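PDB 5O95: ribosomal RNA small subunit methyltransferase E from Legionella pneumophila, which probably methylates the N3 position of a specific uridine in 16S ribosomal RNA within the assembled small subunit, using S-adenosyl-L-methionine as methyl donor. Local coordinates for residues B[5-10]-B[35-40]; B[82-87]-B[166-171]; B[113-118]-B[204-209]; B[183-188]-B[215-220]. All coordinates share one frame; numbering follows the deposited sequence.

Contact 1. Residues B[5-10]-B[35-40]; sequences RTIRIY and LRMEQG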
# COMPACT_ATOMS: atom_id res chain seq x y z
N ARG B 5 17.32 -14.06 -7.64
CA ARG B 5 16.73 -14.57 -6.41
C ARG B 5 16.04 -15.90 -6.68
O ARG B 5 15.33 -16.05 -7.68
CB ARG B 5 15.73 -13.57 -5.84
CG ARG B 5 15.21 -13.97 -4.47
CD ARG B 5 14.06 -13.09 -4.05
NE ARG B 5 13.43 -13.58 -2.83
CZ ARG B 5 12.26 -13.14 -2.38
NH1 ARG B 5 11.61 -12.21 -3.06
NH2 ARG B 5 11.75 -13.62 -1.26
N THR B 6 16.26 -16.87 -5.79
CA THR B 6 15.75 -18.21 -6.02
C THR B 6 14.22 -18.21 -5.93
O THR B 6 13.64 -17.64 -5.01
CB THR B 6 16.35 -19.20 -5.01
OG1 THR B 6 17.78 -19.14 -5.07
CG2 THR B 6 15.92 -20.64 -5.31
N ILE B 7 13.60 -18.87 -6.90
CA ILE B 7 12.15 -19.04 -6.91
C ILE B 7 11.71 -19.85 -5.70
O ILE B 7 12.26 -20.92 -5.40
CB ILE B 7 11.75 -19.73 -8.23
CG1 ILE B 7 11.99 -18.79 -9.42
CG2 ILE B 7 10.31 -20.20 -8.17
CD1 ILE B 7 11.13 -17.55 -9.40
N ARG B 8 10.69 -19.35 -4.99
CA ARG B 8 10.11 -20.01 -3.83
C ARG B 8 8.74 -20.57 -4.17
O ARG B 8 7.94 -19.91 -4.85
CB ARG B 8 9.93 -19.03 -2.67
CG ARG B 8 11.24 -18.65 -2.00
CD ARG B 8 11.08 -17.35 -1.20
NE ARG B 8 9.93 -17.41 -0.31
CZ ARG B 8 9.89 -18.08 0.84
NH1 ARG B 8 10.97 -18.78 1.27
NH2 ARG B 8 8.80 -18.08 1.57
N ILE B 9 8.46 -21.78 -3.69
CA ILE B 9 7.22 -22.51 -4.00
C ILE B 9 6.72 -23.15 -2.72
O ILE B 9 7.46 -23.90 -2.06
CB ILE B 9 7.45 -23.60 -5.07
CG1 ILE B 9 7.99 -23.01 -6.39
CG2 ILE B 9 6.18 -24.42 -5.31
CD1 ILE B 9 6.96 -22.11 -7.11
N TYR B 10 5.47 -22.90 -2.36
CA TYR B 10 4.88 -23.52 -1.18
C TYR B 10 4.48 -24.95 -1.52
O TYR B 10 3.72 -25.18 -2.47
CB TYR B 10 3.61 -22.75 -0.81
CG TYR B 10 2.76 -23.42 0.23
CD1 TYR B 10 3.19 -23.59 1.54
CD2 TYR B 10 1.50 -23.91 -0.12
CE1 TYR B 10 2.38 -24.19 2.50
CE2 TYR B 10 0.68 -24.53 0.83
CZ TYR B 10 1.12 -24.67 2.12
OH TYR B 10 0.30 -25.27 3.05
N LEU B 35 6.14 -20.50 -15.09
CA LEU B 35 7.51 -20.02 -15.00
C LEU B 35 8.44 -20.66 -16.03
O LEU B 35 9.57 -20.18 -16.20
CB LEU B 35 8.07 -20.27 -13.59
CG LEU B 35 7.34 -19.61 -12.42
CD1 LEU B 35 8.04 -19.96 -11.11
CD2 LEU B 35 7.24 -18.11 -12.60
N ARG B 36 8.01 -21.73 -16.69
CA ARG B 36 8.79 -22.38 -17.75
C ARG B 36 10.17 -22.85 -17.28
O ARG B 36 11.14 -22.81 -18.03
CB ARG B 36 8.93 -21.49 -18.99
CG ARG B 36 7.63 -21.10 -19.59
CD ARG B 36 7.90 -20.39 -20.88
NE ARG B 36 6.68 -20.06 -21.58
CZ ARG B 36 6.63 -19.14 -22.53
NH1 ARG B 36 7.74 -18.48 -22.83
NH2 ARG B 36 5.49 -18.86 -23.15
N MET B 37 10.25 -23.31 -16.04
CA MET B 37 11.55 -23.71 -15.51
C MET B 37 11.96 -25.07 -16.06
O MET B 37 11.12 -25.89 -16.46
CB MET B 37 11.52 -23.74 -13.98
CG MET B 37 11.20 -22.39 -13.40
SD MET B 37 11.28 -22.33 -11.62
CE MET B 37 13.03 -22.61 -11.37
N GLU B 38 13.26 -25.31 -16.09
CA GLU B 38 13.83 -26.45 -16.79
C GLU B 38 14.64 -27.32 -15.84
O GLU B 38 15.05 -26.88 -14.76
CB GLU B 38 14.72 -25.99 -17.95
CG GLU B 38 14.09 -24.90 -18.80
CD GLU B 38 15.01 -24.40 -19.89
OE1 GLU B 38 15.91 -25.16 -20.30
OE2 GLU B 38 14.83 -23.25 -20.33
N GLN B 39 14.87 -28.56 -16.26
CA GLN B 39 15.71 -29.48 -15.50
C GLN B 39 17.02 -28.81 -15.12
O GLN B 39 17.64 -28.12 -15.93
CB GLN B 39 15.98 -30.72 -16.36
CG GLN B 39 16.99 -31.68 -15.77
CD GLN B 39 17.02 -33.00 -16.53
OE1 GLN B 39 16.13 -33.28 -17.34
NE2 GLN B 39 18.03 -33.81 -16.26
N GLY B 40 17.43 -28.98 -13.86
CA GLY B 40 18.65 -28.41 -13.34
C GLY B 40 18.48 -27.11 -12.57
O GLY B 40 19.36 -26.76 -11.78

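Contact 2. Residues B[82-87]-B[166-171]; sequences KIHLAQ and AKEHLK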
# COMPACT_ATOMS: atom_id res chain seq x y z
N LYS B 82 1.47 -10.48 16.57
CA LYS B 82 0.49 -11.20 15.75
C LYS B 82 -0.73 -10.32 15.55
O LYS B 82 -1.50 -10.10 16.49
CB LYS B 82 0.08 -12.50 16.45
CG LYS B 82 1.22 -13.32 16.94
CD LYS B 82 2.19 -13.64 15.85
CE LYS B 82 3.32 -14.50 16.41
NZ LYS B 82 4.50 -14.64 15.50
N ILE B 83 -0.89 -9.79 14.35
CA ILE B 83 -2.01 -8.91 14.03
C ILE B 83 -3.09 -9.75 13.38
O ILE B 83 -2.82 -10.50 12.44
CB ILE B 83 -1.57 -7.79 13.08
CG1 ILE B 83 -0.36 -7.03 13.67
CG2 ILE B 83 -2.75 -6.86 12.80
CD1 ILE B 83 0.19 -5.97 12.73
N HIS B 84 -4.31 -9.62 13.89
CA HIS B 84 -5.50 -10.21 13.28
C HIS B 84 -6.28 -9.05 12.65
O HIS B 84 -6.88 -8.24 13.37
CB HIS B 84 -6.35 -10.92 14.32
CG HIS B 84 -7.55 -11.61 13.76
ND1 HIS B 84 -8.39 -12.37 14.53
CD2 HIS B 84 -8.03 -11.67 12.49
CE1 HIS B 84 -9.35 -12.87 13.77
NE2 HIS B 84 -9.16 -12.46 12.53
N LEU B 85 -6.27 -8.99 11.32
CA LEU B 85 -6.93 -7.96 10.55
C LEU B 85 -8.33 -8.43 10.19
O LEU B 85 -8.49 -9.52 9.63
CB LEU B 85 -6.17 -7.73 9.24
CG LEU B 85 -6.92 -6.80 8.28
CD1 LEU B 85 -7.15 -5.38 8.87
CD2 LEU B 85 -6.18 -6.73 6.94
N ALA B 86 -9.33 -7.60 10.50
CA ALA B 86 -10.71 -7.86 10.09
C ALA B 86 -11.02 -6.77 9.07
O ALA B 86 -11.11 -5.60 9.43
CB ALA B 86 -11.66 -7.79 11.29
N GLN B 87 -11.09 -7.15 7.79
CA GLN B 87 -11.18 -6.19 6.69
C GLN B 87 -12.58 -6.28 6.11
O GLN B 87 -12.98 -7.34 5.63
CB GLN B 87 -10.15 -6.54 5.61
CG GLN B 87 -10.14 -5.58 4.42
CD GLN B 87 -9.56 -4.21 4.76
OE1 GLN B 87 -8.83 -4.07 5.73
NE2 GLN B 87 -9.89 -3.19 3.96
N ALA B 166 -13.33 -11.99 19.67
CA ALA B 166 -11.98 -11.46 19.68
C ALA B 166 -11.38 -11.55 21.08
O ALA B 166 -11.96 -11.03 22.04
CB ALA B 166 -11.98 -10.01 19.19
N LYS B 167 -10.23 -12.21 21.19
CA LYS B 167 -9.56 -12.35 22.47
C LYS B 167 -8.16 -11.73 22.48
O LYS B 167 -7.42 -11.90 23.45
CB LYS B 167 -9.55 -13.81 22.92
CG LYS B 167 -10.96 -14.37 23.12
CD LYS B 167 -10.95 -15.86 23.46
CE LYS B 167 -12.37 -16.38 23.60
NZ LYS B 167 -12.43 -17.85 23.86
N GLU B 168 -7.80 -10.99 21.43
CA GLU B 168 -6.49 -10.35 21.36
C GLU B 168 -6.32 -9.35 22.50
O GLU B 168 -7.28 -8.74 22.98
CB GLU B 168 -6.34 -9.63 20.01
CG GLU B 168 -6.08 -10.55 18.81
CD GLU B 168 -7.33 -11.23 18.29
OE1 GLU B 168 -8.44 -10.83 18.69
OE2 GLU B 168 -7.21 -12.17 17.48
N HIS B 169 -5.07 -9.18 22.95
CA HIS B 169 -4.81 -8.34 24.11
C HIS B 169 -5.06 -6.86 23.83
O HIS B 169 -5.47 -6.12 24.73
CB HIS B 169 -3.38 -8.52 24.62
CG HIS B 169 -3.14 -9.83 25.29
ND1 HIS B 169 -2.18 -10.01 26.27
CD2 HIS B 169 -3.74 -11.04 25.14
CE1 HIS B 169 -2.19 -11.26 26.68
NE2 HIS B 169 -3.13 -11.91 26.01
N LEU B 170 -4.82 -6.43 22.60
CA LEU B 170 -5.10 -5.06 22.19
C LEU B 170 -6.11 -5.12 21.05
O LEU B 170 -5.95 -5.90 20.12
CB LEU B 170 -3.81 -4.38 21.71
CG LEU B 170 -3.96 -2.96 21.14
CD1 LEU B 170 -4.50 -2.00 22.20
CD2 LEU B 170 -2.61 -2.49 20.59
N LYS B 171 -7.16 -4.31 21.15
CA LYS B 171 -8.24 -4.36 20.18
C LYS B 171 -8.50 -2.95 19.66
O LYS B 171 -8.84 -2.05 20.45
CB LYS B 171 -9.50 -4.98 20.80
CG LYS B 171 -9.28 -6.43 21.22
CD LYS B 171 -10.53 -7.09 21.79
CE LYS B 171 -10.82 -6.62 23.20
NZ LYS B 171 -11.76 -7.56 23.92
O HOH W 1 -9.97 -12.47 16.90

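Contact 3. Residues B[113-118]-B[204-209]; sequences LITERC and DEEIRL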
# COMPACT_ATOMS: atom_id res chain seq x y z
N LEU B 113 -14.81 -9.28 6.71
CA LEU B 113 -15.79 -8.78 7.65
C LEU B 113 -17.00 -8.25 6.89
O LEU B 113 -16.86 -7.59 5.87
CB LEU B 113 -15.17 -7.65 8.49
CG LEU B 113 -15.93 -7.19 9.73
CD1 LEU B 113 -16.06 -8.33 10.76
CD2 LEU B 113 -15.23 -5.99 10.35
N ILE B 114 -18.19 -8.56 7.40
CA ILE B 114 -19.44 -8.01 6.88
C ILE B 114 -19.97 -7.04 7.91
O ILE B 114 -20.14 -7.41 9.08
CB ILE B 114 -20.45 -9.12 6.57
CG1 ILE B 114 -19.80 -10.18 5.67
CG2 ILE B 114 -21.68 -8.52 5.91
CD1 ILE B 114 -20.57 -11.49 5.63
N THR B 115 -20.18 -5.79 7.50
CA THR B 115 -20.70 -4.74 8.35
C THR B 115 -21.88 -4.09 7.65
O THR B 115 -22.15 -4.37 6.47
CB THR B 115 -19.63 -3.69 8.68
OG1 THR B 115 -19.50 -2.78 7.58
CG2 THR B 115 -18.28 -4.34 8.95
N GLU B 116 -22.55 -3.21 8.38
CA GLU B 116 -23.84 -2.68 7.94
C GLU B 116 -23.69 -1.83 6.68
O GLU B 116 -24.56 -1.86 5.80
CB GLU B 116 -24.47 -1.88 9.08
CG GLU B 116 -25.83 -1.28 8.77
CD GLU B 116 -26.47 -0.62 9.99
OE1 GLU B 116 -26.77 -1.33 10.98
OE2 GLU B 116 -26.66 0.61 9.97
N ARG B 117 -22.58 -1.11 6.55
CA ARG B 117 -22.40 -0.18 5.45
C ARG B 117 -21.54 -0.72 4.31
O ARG B 117 -21.13 0.06 3.44
CB ARG B 117 -21.86 1.15 5.96
CG ARG B 117 -22.77 1.75 7.00
CD ARG B 117 -22.36 3.15 7.37
NE ARG B 117 -23.34 3.78 8.25
CZ ARG B 117 -23.07 4.88 8.95
NH1 ARG B 117 -21.86 5.43 8.87
NH2 ARG B 117 -24.00 5.43 9.73
N CYS B 118 -21.26 -2.02 4.26
CA CYS B 118 -20.53 -2.55 3.12
C CYS B 118 -21.33 -2.38 1.84
O CYS B 118 -22.56 -2.43 1.84
CB CYS B 118 -20.19 -4.03 3.34
SG CYS B 118 -18.99 -4.28 4.66
N ASP B 204 -24.05 3.95 14.43
CA ASP B 204 -23.95 4.21 15.86
C ASP B 204 -24.09 2.93 16.67
O ASP B 204 -23.41 2.75 17.69
CB ASP B 204 -25.02 5.21 16.29
CG ASP B 204 -24.71 6.62 15.86
OD1 ASP B 204 -23.52 6.93 15.65
OD2 ASP B 204 -25.66 7.43 15.73
N GLU B 205 -24.96 2.02 16.22
CA GLU B 205 -25.15 0.76 16.92
C GLU B 205 -23.92 -0.13 16.80
O GLU B 205 -23.56 -0.83 17.76
CB GLU B 205 -26.41 0.06 16.40
CG GLU B 205 -26.60 -1.37 16.87
CD GLU B 205 -27.78 -2.05 16.20
OE1 GLU B 205 -28.46 -1.39 15.38
OE2 GLU B 205 -28.02 -3.24 16.48
N GLU B 206 -23.27 -0.12 15.64
CA GLU B 206 -22.04 -0.90 15.50
C GLU B 206 -20.96 -0.39 16.44
O GLU B 206 -20.24 -1.18 17.06
CB GLU B 206 -21.56 -0.86 14.05
CG GLU B 206 -22.47 -1.63 13.12
CD GLU B 206 -21.97 -1.63 11.69
OE1 GLU B 206 -21.67 -0.54 11.16
OE2 GLU B 206 -21.89 -2.72 11.10
N ILE B 207 -20.85 0.94 16.58
CA ILE B 207 -19.81 1.49 17.45
C ILE B 207 -20.12 1.18 18.91
O ILE B 207 -19.20 0.95 19.71
CB ILE B 207 -19.64 3.00 17.19
CG1 ILE B 207 -19.07 3.21 15.79
CG2 ILE B 207 -18.73 3.62 18.23
CD1 ILE B 207 -17.76 2.48 15.57
N ARG B 208 -21.40 1.18 19.28
CA ARG B 208 -21.77 0.75 20.63
C ARG B 208 -21.34 -0.70 20.85
O ARG B 208 -20.85 -1.06 21.92
CB ARG B 208 -23.28 0.94 20.82
CG ARG B 208 -23.82 0.49 22.15
CD ARG B 208 -25.22 1.08 22.41
NE ARG B 208 -26.12 0.97 21.26
CZ ARG B 208 -26.51 2.00 20.51
NH1 ARG B 208 -26.08 3.22 20.78
NH2 ARG B 208 -27.33 1.80 19.48
N LEU B 209 -21.47 -1.52 19.81
CA LEU B 209 -21.08 -2.92 19.91
C LEU B 209 -19.56 -3.07 19.98
O LEU B 209 -19.04 -3.83 20.82
CB LEU B 209 -21.64 -3.68 18.71
CG LEU B 209 -21.58 -5.19 18.70
CD1 LEU B 209 -22.49 -5.78 19.77
CD2 LEU B 209 -22.00 -5.65 17.33
O HOH W 2 -20.68 -0.51 8.71

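Contact 4. Residues B[183-188]-B[215-220]; sequences RDYPVQ and FLPLSL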
# COMPACT_ATOMS: atom_id res chain seq x y z
N ARG B 183 0.53 6.28 19.23
CA ARG B 183 1.36 6.59 20.39
C ARG B 183 0.63 6.38 21.71
O ARG B 183 1.29 6.26 22.75
CB ARG B 183 1.84 8.04 20.32
CG ARG B 183 2.73 8.33 19.12
CD ARG B 183 3.24 9.76 19.16
NE ARG B 183 4.57 9.86 18.56
CZ ARG B 183 4.79 10.21 17.30
NH1 ARG B 183 3.76 10.53 16.52
NH2 ARG B 183 6.02 10.26 16.82
N ASP B 184 -0.70 6.34 21.70
CA ASP B 184 -1.48 6.25 22.93
C ASP B 184 -1.92 4.83 23.25
O ASP B 184 -2.62 4.63 24.24
CB ASP B 184 -2.73 7.13 22.83
CG ASP B 184 -2.39 8.57 22.53
OD1 ASP B 184 -1.50 9.13 23.20
OD2 ASP B 184 -3.01 9.14 21.60
N TYR B 185 -1.53 3.85 22.44
CA TYR B 185 -1.93 2.48 22.70
C TYR B 185 -0.70 1.60 22.90
O TYR B 185 0.34 1.84 22.29
CB TYR B 185 -2.76 1.92 21.54
CG TYR B 185 -4.08 2.63 21.37
CD1 TYR B 185 -5.02 2.62 22.40
CD2 TYR B 185 -4.39 3.31 20.20
CE1 TYR B 185 -6.22 3.28 22.27
CE2 TYR B 185 -5.60 3.97 20.07
CZ TYR B 185 -6.51 3.94 21.10
OH TYR B 185 -7.72 4.59 20.98
N PRO B 186 -0.80 0.56 23.74
CA PRO B 186 0.33 -0.37 23.98
C PRO B 186 0.48 -1.37 22.85
O PRO B 186 0.12 -2.56 22.94
CB PRO B 186 -0.07 -1.02 25.31
CG PRO B 186 -1.57 -1.09 25.24
CD PRO B 186 -1.98 0.22 24.57
N VAL B 187 1.02 -0.90 21.72
CA VAL B 187 1.23 -1.74 20.55
C VAL B 187 2.50 -2.54 20.79
O VAL B 187 3.62 -2.04 20.63
CB VAL B 187 1.29 -0.93 19.25
CG1 VAL B 187 1.45 -1.86 18.07
CG2 VAL B 187 0.04 -0.05 19.09
N GLN B 188 2.33 -3.80 21.18
CA GLN B 188 3.43 -4.67 21.57
C GLN B 188 2.90 -6.10 21.56
O GLN B 188 1.68 -6.31 21.62
CB GLN B 188 3.94 -4.32 22.97
CG GLN B 188 2.88 -4.42 24.03
CD GLN B 188 3.30 -3.76 25.32
OE1 GLN B 188 3.63 -2.57 25.35
NE2 GLN B 188 3.31 -4.53 26.40
N PHE B 215 -13.02 -2.49 21.81
CA PHE B 215 -12.29 -2.00 20.64
C PHE B 215 -12.10 -0.49 20.75
O PHE B 215 -13.07 0.26 20.91
CB PHE B 215 -13.00 -2.40 19.35
CG PHE B 215 -12.74 -3.83 18.95
CD1 PHE B 215 -13.41 -4.88 19.58
CD2 PHE B 215 -11.79 -4.13 17.98
CE1 PHE B 215 -13.15 -6.20 19.23
CE2 PHE B 215 -11.52 -5.46 17.64
CZ PHE B 215 -12.20 -6.48 18.25
N LEU B 216 -10.84 -0.06 20.69
CA LEU B 216 -10.47 1.33 20.92
C LEU B 216 -10.19 2.03 19.60
O LEU B 216 -9.52 1.46 18.73
CB LEU B 216 -9.22 1.39 21.79
CG LEU B 216 -9.34 0.69 23.15
CD1 LEU B 216 -8.05 0.79 23.94
CD2 LEU B 216 -10.51 1.23 23.96
N PRO B 217 -10.66 3.27 19.42
CA PRO B 217 -10.59 3.91 18.10
C PRO B 217 -9.21 4.44 17.76
O PRO B 217 -8.58 5.13 18.57
CB PRO B 217 -11.60 5.06 18.22
CG PRO B 217 -11.68 5.36 19.69
CD PRO B 217 -11.46 4.03 20.39
N LEU B 218 -8.75 4.12 16.56
CA LEU B 218 -7.43 4.51 16.08
C LEU B 218 -7.57 5.46 14.90
O LEU B 218 -8.44 5.27 14.03
CB LEU B 218 -6.67 3.27 15.61
CG LEU B 218 -5.28 3.47 15.04
CD1 LEU B 218 -4.35 4.00 16.12
CD2 LEU B 218 -4.75 2.14 14.49
N SER B 219 -6.75 6.50 14.87
CA SER B 219 -6.66 7.38 13.71
C SER B 219 -5.37 7.09 12.95
O SER B 219 -4.41 6.54 13.50
CB SER B 219 -6.67 8.86 14.13
OG SER B 219 -5.59 9.15 15.02
N LEU B 220 -5.37 7.51 11.68
CA LEU B 220 -4.20 7.38 10.81
C LEU B 220 -4.07 8.64 9.94
O LEU B 220 -4.03 8.57 8.72
CB LEU B 220 -4.23 6.12 9.96
CG LEU B 220 -4.02 4.79 10.70
CD1 LEU B 220 -4.29 3.61 9.77
CD2 LEU B 220 -2.62 4.67 11.33

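Contact 1. Residues B[5-10]-B[35-40]
Ile-7 carries this contact: its beta-branched side chain faces the loop after helix 25-34 and meets two residues there, Leu-35 and Met-37. From CB outward, the first neighbour is the sulfur of Met-37, 4.3 Å from SD to the Ile-7 CB. At the fork the two arms divide. CG2, which lies opposite the backbone N across the CA-CB bond because chi1 is -68°, extends to Leu-35 and touches its CD1 at 3.7 Å, the two side chains meeting tip to tip. The same methyl lies 4.2 Å from Met-37 SD. The other arm, CG1, is also 4.2 Å from Met-37 SD, so the sulfur lies at similar, fairly loose distances from CB, CG1 and CG2, and the methionine and isoleucine chains run alongside each other in opposite senses. The terminal CD1 of Ile-7 comes no nearer to Leu-35 CD1 than 4.3 Å. The residues belong to the N-terminal domain, where strand 8-10 runs parallel to strand 42-46 at the edge of a five-stranded mixed sheet, and the segment 35-40 falls in the PUA-type region, a fold generally associated with RNA recognition. Ile-7 also packs on Leu-43 of strand 42-46, as does Met-37, which makes the cluster continuous with the sheet. Flexible, unbranched Met-37 suits its place: a bend at chi3 (66°) folds CE back beside the isoleucine while SD makes the nearest approach. Arg-36, with positive phi, is the first residue to leave helical geometry and turns the chain, so that Leu-35 and Met-37 both face Ile-7, just ahead of strand 8-10.

Contact 2. Residues B[82-87]-B[166-171]
His-84 and Glu-168 meet through one long hydrogen bond, His-84 ND1 donating to Glu-168 OE2 at 3.2 Å with an angle of 151°. The histidine side is the tightly held one. The acceptor lies in the ring plane, where the N-H of an imidazole points, and the buried ring is held at its far edge too, NE2 bonding to Thr-111 OG1, while Phe-162 packs edge-to-face against it. Having CG anti to the backbone N (chi1 -177°) sends the ring out beside its own carbonyl carbon. The glutamate side is looser. Its chain bends at chi2 to bring the carboxylate over, the two side chains cross at about a right angle, and OE2 is met from 43° above the carboxylate plane. Here the packing gives way to water: one molecule donates to Glu-168 OE2 at 2.8 Å and also bonds His-84 ND1 at 2.9 Å, bridging the pair. A carboxylate this close may favour a protonated imidazole. Strand 191-196 lies between strand 82-88, which carries His-84, and strand 170-174, which follows the loop of Glu-168. The pair thus reaches across a neighbouring strand, Glu-168 lying on its Ala-193, in the parallel sheet of the SPOUT-type methyltransferase domain, a fold known for its C-terminal trefoil knot.

Contact 3. Residues B[113-118]-B[204-209]
The backbone N of Glu-116 donates to OE2 of Glu-206 at 2.8 Å, a nearly straight bond (161°) that meets the oxygen on its syn side, 30° out of the carboxylate plane. The same oxygen rests against aliphatic carbon: Glu-116 CB at 3.4 Å and Thr-115 CB at 3.5 Å. Glu-206 has an extended chain beyond CG, so its carboxylate reaches from helix 204-212 to the turn. Its other oxygen, OE1, takes a bond from Ser-203 N, just ahead of that helix, and a short one of 2.6 Å from a water. The water is in turn a shared acceptor, bonded by Thr-115 OG1 at 2.8 Å and by the N of Arg-117. The turn is a type I beta turn from Thr-115 to Cys-118, following strand 109-114 of the parallel sheet of the SPOUT-type domain, and the side chain of Thr-115 is about 5 Å from Gly-197, a residue of the S-adenosyl-L-methionine site. A threonine fits there because its hydroxyl, set between the backbone N and carbonyl carbon (chi1 80°), faces the water while its CB lies beside the glutamate. A weak backbone bond from Cys-118 N to Thr-115 O spans the turn, and Cys-118 SG adds an acceptor for Thr-115 N at 3.4 Å. Arg-117 stays on the exposed side and bonds Gly-200 O; Glu-116 extends its own carboxylate to within 4.7 Å of Glu-205, OE1 to OE1, where solvent would probably screen the like charges.

Contact 4. Residues B[183-188]-B[215-220]
Tyr-185 points its ring at strand 216-218, the edge strand of the parallel sheet in this SPOUT-type domain, meeting it mainly with its rim and hydroxyl, with a leucine on each flank and the hydroxyl at the backbone of Pro-217. Leu-216 and the tyrosine cross obliquely: CD1 of the leucine comes 3.5 Å from ring atom CE1, neither over the face nor at the edge, and Leu-216 CB is 3.6 Å from the same CE1. Leu-218 reaches the other side of the ring, its CD1 lying near the ring plane, 4.1 Å from CE2. A chi1 of 178°, CG lying opposite the backbone N, brings the Leu-218 methyl to the ring edge. Large aliphatic residues suit both places, since they match the ring's carbon perimeter while its phenol end stays polar. Leu-218 lies close to Leu-174, and Leu-220 lines the S-adenosyl-L-methionine site, so the chain runs on from this packing into the cofactor site. Pro-217 has no N-H, but its carbonyl is well used: it pairs with Lys-180 in the backbone and also receives the tyrosine hydroxyl. That bond is 2.6 Å from Tyr-185 OH to Pro-217 O, the donor standing 41° above the carbonyl plane.

Overall arrangement
From the N terminus, contact 1 comes first, joining the start of strand 8-10 to the loop after helix 25-34 and closing a loop within the N-terminal domain. It closes before contact 2 opens. Contact 2 starts at strand 82-88 and closes near strand 170-174. Contact 3 opens inside that span at 113-118 and closes beyond it at helix 204-212, so the two cross. Contact 4 opens at 183-188, within the span of contact 3, and closes at strand 216-218, crossing contact 3 but following contact 2 in series. Contact 3 thus crosses both contact 2 and contact 4, and all three reach one parallel sheet, while contact 1 lies on the opposite side of the chain's centre.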